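Long-range contact in metallo-beta-lactamase family protein (Thermus thermophilus, PDB 2ZO4), which is probably a zinc-dependent hydrolase of the metallo-beta-lactamase superfamily, with two zinc ions bound in its metal site: residues A[26-34]-A[156-164]. Numbering follows the deposited sequence.
Sequences LLQGAGEVA and LEVAGKRLR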
loop_
_atom_site.group_PDB
_atom_site.type_symbol
_atom_site.label_atom_id
_atom_site.label_comp_id
_atom_site.label_asym_id
_atom_site.label_seq_id
_atom_site.Cartn_x
_atom_site.Cartn_y
_atom_site.Cartn_z
ATOM N N LEU A 26 13.618 6.190 -8.635
ATOM C CA LEU A 26 14.729 7.086 -8.327
ATOM C C LEU A 26 14.601 8.363 -9.158
ATOM O O LEU A 26 14.461 8.309 -10.384
ATOM C CB LEU A 26 16.064 6.380 -8.625
ATOM C CG LEU A 26 17.444 6.922 -8.215
ATOM C CD1 LEU A 26 17.828 8.225 -8.911
ATOM C CD2 LEU A 26 17.570 7.065 -6.701
ATOM N N LEU A 27 14.631 9.503 -8.476
ATOM C CA LEU A 27 14.605 10.803 -9.139
ATOM C C LEU A 27 15.935 11.502 -8.924
ATOM O O LEU A 27 16.379 11.657 -7.792
ATOM C CB LEU A 27 13.454 11.672 -8.620
ATOM C CG LEU A 27 12.018 11.376 -9.071
ATOM C CD1 LEU A 27 11.459 10.133 -8.405
ATOM C CD2 LEU A 27 11.123 12.564 -8.772
ATOM N N GLN A 28 16.576 11.900 -10.017
ATOM C CA GLN A 28 17.832 12.645 -9.950
ATOM C C GLN A 28 17.738 13.889 -10.835
ATOM O O GLN A 28 17.236 13.825 -11.952
ATOM C CB GLN A 28 19.001 11.753 -10.387
ATOM C CG GLN A 28 20.388 12.381 -10.237
ATOM C CD GLN A 28 21.501 11.465 -10.730
ATOM O OE1 GLN A 28 21.297 10.643 -11.623
ATOM N NE2 GLN A 28 22.681 11.605 -10.146
ATOM N N GLY A 29 18.219 15.016 -10.325
ATOM C CA GLY A 29 18.200 16.271 -11.069
ATOM C C GLY A 29 18.363 17.466 -10.155
ATOM O O GLY A 29 18.090 17.380 -8.954
ATOM N N ALA A 30 18.814 18.581 -10.731
ATOM C CA ALA A 30 19.050 19.829 -9.999
ATOM C C ALA A 30 19.918 19.630 -8.750
ATOM O O ALA A 30 19.753 20.329 -7.752
ATOM C CB ALA A 30 17.715 20.516 -9.646
ATOM N N GLY A 31 20.837 18.671 -8.822
ATOM C CA GLY A 31 21.753 18.381 -7.721
ATOM C C GLY A 31 21.149 17.543 -6.608
ATOM O O GLY A 31 21.815 17.270 -5.604
ATOM N N GLU A 32 19.894 17.127 -6.791
ATOM C CA GLU A 32 19.156 16.356 -5.788
ATOM C C GLU A 32 18.950 14.914 -6.222
ATOM O O GLU A 32 18.829 14.628 -7.416
ATOM C CB GLU A 32 17.781 16.986 -5.525
ATOM C CG GLU A 32 17.802 18.284 -4.728
ATOM C CD GLU A 32 16.435 18.951 -4.661
ATOM O OE1 GLU A 32 15.411 18.266 -4.894
ATOM O OE2 GLU A 32 16.379 20.166 -4.374
ATOM N N VAL A 33 18.904 14.015 -5.238
ATOM C CA VAL A 33 18.538 12.620 -5.454
ATOM C C VAL A 33 17.436 12.226 -4.461
ATOM O O VAL A 33 17.549 12.479 -3.254
ATOM C CB VAL A 33 19.750 11.653 -5.295
ATOM C CG1 VAL A 33 19.323 10.210 -5.531
ATOM C CG2 VAL A 33 20.888 12.022 -6.253
ATOM N N ALA A 34 16.380 11.604 -4.978
ATOM C CA ALA A 34 15.257 11.165 -4.157
ATOM C C ALA A 34 14.816 9.759 -4.523
ATOM O O ALA A 34 14.925 9.349 -5.676
ATOM C CB ALA A 34 14.093 12.124 -4.300
ATOM N N LEU A 156 5.326 19.267 -4.265
ATOM C CA LEU A 156 6.717 19.087 -3.886
ATOM C C LEU A 156 7.641 19.322 -5.075
ATOM O O LEU A 156 7.397 18.818 -6.175
ATOM C CB LEU A 156 6.945 17.678 -3.321
ATOM C CG LEU A 156 6.110 17.192 -2.128
ATOM C CD1 LEU A 156 6.158 15.673 -2.044
ATOM C CD2 LEU A 156 6.570 17.807 -0.817
ATOM N N GLU A 157 8.695 20.095 -4.849
ATOM C CA GLU A 157 9.754 20.253 -5.834
ATOM C C GLU A 157 10.862 19.288 -5.465
ATOM O O GLU A 157 11.557 19.475 -4.463
ATOM C CB GLU A 157 10.276 21.690 -5.871
ATOM C CG GLU A 157 9.495 22.599 -6.792
ATOM C CD GLU A 157 8.202 23.066 -6.176
ATOM O OE1 GLU A 157 8.217 24.085 -5.456
ATOM O OE2 GLU A 157 7.164 22.417 -6.417
ATOM N N VAL A 158 11.000 18.242 -6.272
ATOM C CA VAL A 158 11.909 17.145 -5.973
ATOM C C VAL A 158 12.744 16.825 -7.201
ATOM O O VAL A 158 12.204 16.411 -8.230
ATOM C CB VAL A 158 11.144 15.855 -5.558
ATOM C CG1 VAL A 158 12.125 14.754 -5.210
ATOM C CG2 VAL A 158 10.202 16.113 -4.388
ATOM N N ALA A 159 14.057 17.027 -7.083
ATOM C CA ALA A 159 15.023 16.673 -8.132
ATOM C C ALA A 159 14.672 17.262 -9.501
ATOM O O ALA A 159 14.755 16.582 -10.523
ATOM C CB ALA A 159 15.188 15.149 -8.215
ATOM N N GLY A 160 14.264 18.529 -9.511
ATOM C CA GLY A 160 13.934 19.221 -10.758
ATOM C C GLY A 160 12.529 18.955 -11.267
ATOM O O GLY A 160 12.081 19.583 -12.229
ATOM N N LYS A 161 11.830 18.025 -10.621
ATOM C CA LYS A 161 10.449 17.716 -10.979
ATOM C C LYS A 161 9.449 18.247 -9.951
ATOM O O LYS A 161 9.807 18.530 -8.805
ATOM C CB LYS A 161 10.278 16.210 -11.214
ATOM C CG LYS A 161 10.862 15.753 -12.551
ATOM C CD LYS A 161 11.081 14.257 -12.606
ATOM C CE LYS A 161 11.596 13.825 -13.981
ATOM N NZ LYS A 161 12.933 14.402 -14.311
ATOM N N ARG A 162 8.202 18.408 -10.385
ATOM C CA ARG A 162 7.133 18.872 -9.511
ATOM C C ARG A 162 6.084 17.777 -9.350
ATOM O O ARG A 162 5.450 17.357 -10.321
ATOM C CB ARG A 162 6.511 20.162 -10.044
ATOM C CG ARG A 162 5.660 20.894 -9.012
ATOM C CD ARG A 162 5.442 22.355 -9.390
ATOM N NE ARG A 162 4.352 22.934 -8.606
ATOM C CZ ARG A 162 4.502 23.772 -7.584
ATOM N NH1 ARG A 162 5.708 24.169 -7.208
ATOM N NH2 ARG A 162 3.431 24.224 -6.943
ATOM N N LEU A 163 5.922 17.324 -8.112
ATOM C CA LEU A 163 5.081 16.176 -7.793
ATOM C C LEU A 163 3.872 16.601 -6.972
ATOM O O LEU A 163 4.018 17.269 -5.951
ATOM C CB LEU A 163 5.892 15.141 -7.004
ATOM C CG LEU A 163 6.907 14.261 -7.740
ATOM C CD1 LEU A 163 8.107 15.047 -8.253
ATOM C CD2 LEU A 163 7.367 13.147 -6.824
ATOM N N ARG A 164 2.683 16.206 -7.416
ATOM C CA ARG A 164 1.462 16.474 -6.669
ATOM C C ARG A 164 1.133 15.278 -5.787
ATOM O O ARG A 164 1.042 14.147 -6.274
ATOM C CB ARG A 164 0.295 16.765 -7.620
ATOM C CG ARG A 164 -1.013 17.159 -6.923
ATOM C CD ARG A 164 -0.967 18.584 -6.369
ATOM N NE ARG A 164 -0.839 19.569 -7.444
ATOM C CZ ARG A 164 -0.642 20.875 -7.266
ATOM N NH1 ARG A 164 -0.548 21.387 -6.044
ATOM N NH2 ARG A 164 -0.536 21.671 -8.323
HETATM O O HOH W 1 14.405 14.220 -11.934
HETATM O O HOH W 2 13.688 21.693 -4.084
#
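Gly29 and Ala159 bring two beta hairpins together, their CA atoms 4.3 Å apart, and strands 32-34 and 156-158 run at 110° to each other. Each hairpin closes with a type I' turn, Gly29 to Glu32 and Val158 to Lys161. Ala159, in the second turn, lies against the first hairpin. Its CA makes a CH...O contact with the O of Gly29, and its CB packs on Leu27 CB at 3.9 Å. Glu32 reaches over it: CD is anti to CA (chi2 172°), which carries the carboxylate out to the backbone N-H of Ala159. Ala159 N donates to Glu32 OE1 over 2.9 Å. The bond is nearly straight at the hydrogen, but the donor stands above the carboxylate plane. A water links Glu32 OE2 to the O of Glu157, so one carboxylate oxygen binds the second hairpin directly and the other through water. Deeper in, Leu27 CD2 meets Leu163 CD1 tip to tip at 3.9 Å. Ala34 CB presses on Val158 CG1 at 3.4 Å, a tight fit. Leu67 of strand 65-68 touches Val158 and Leu163. On the Lys161 side, a second water lies near the O atoms of Gln28 and Ala159 and accepts from Lys161 NZ, which also hydrogen-bonds to the O of Pro6. The hairpins belong to the two different mixed sheets of the metallo-beta-lactamase fold, so the contact joins the two sheets at the turn ends of these hairpins, away from the zinc ions. Apolar packing makes up most of it, and the single direct hydrogen bond ties the Glu32 side chain to the turn at Ala159.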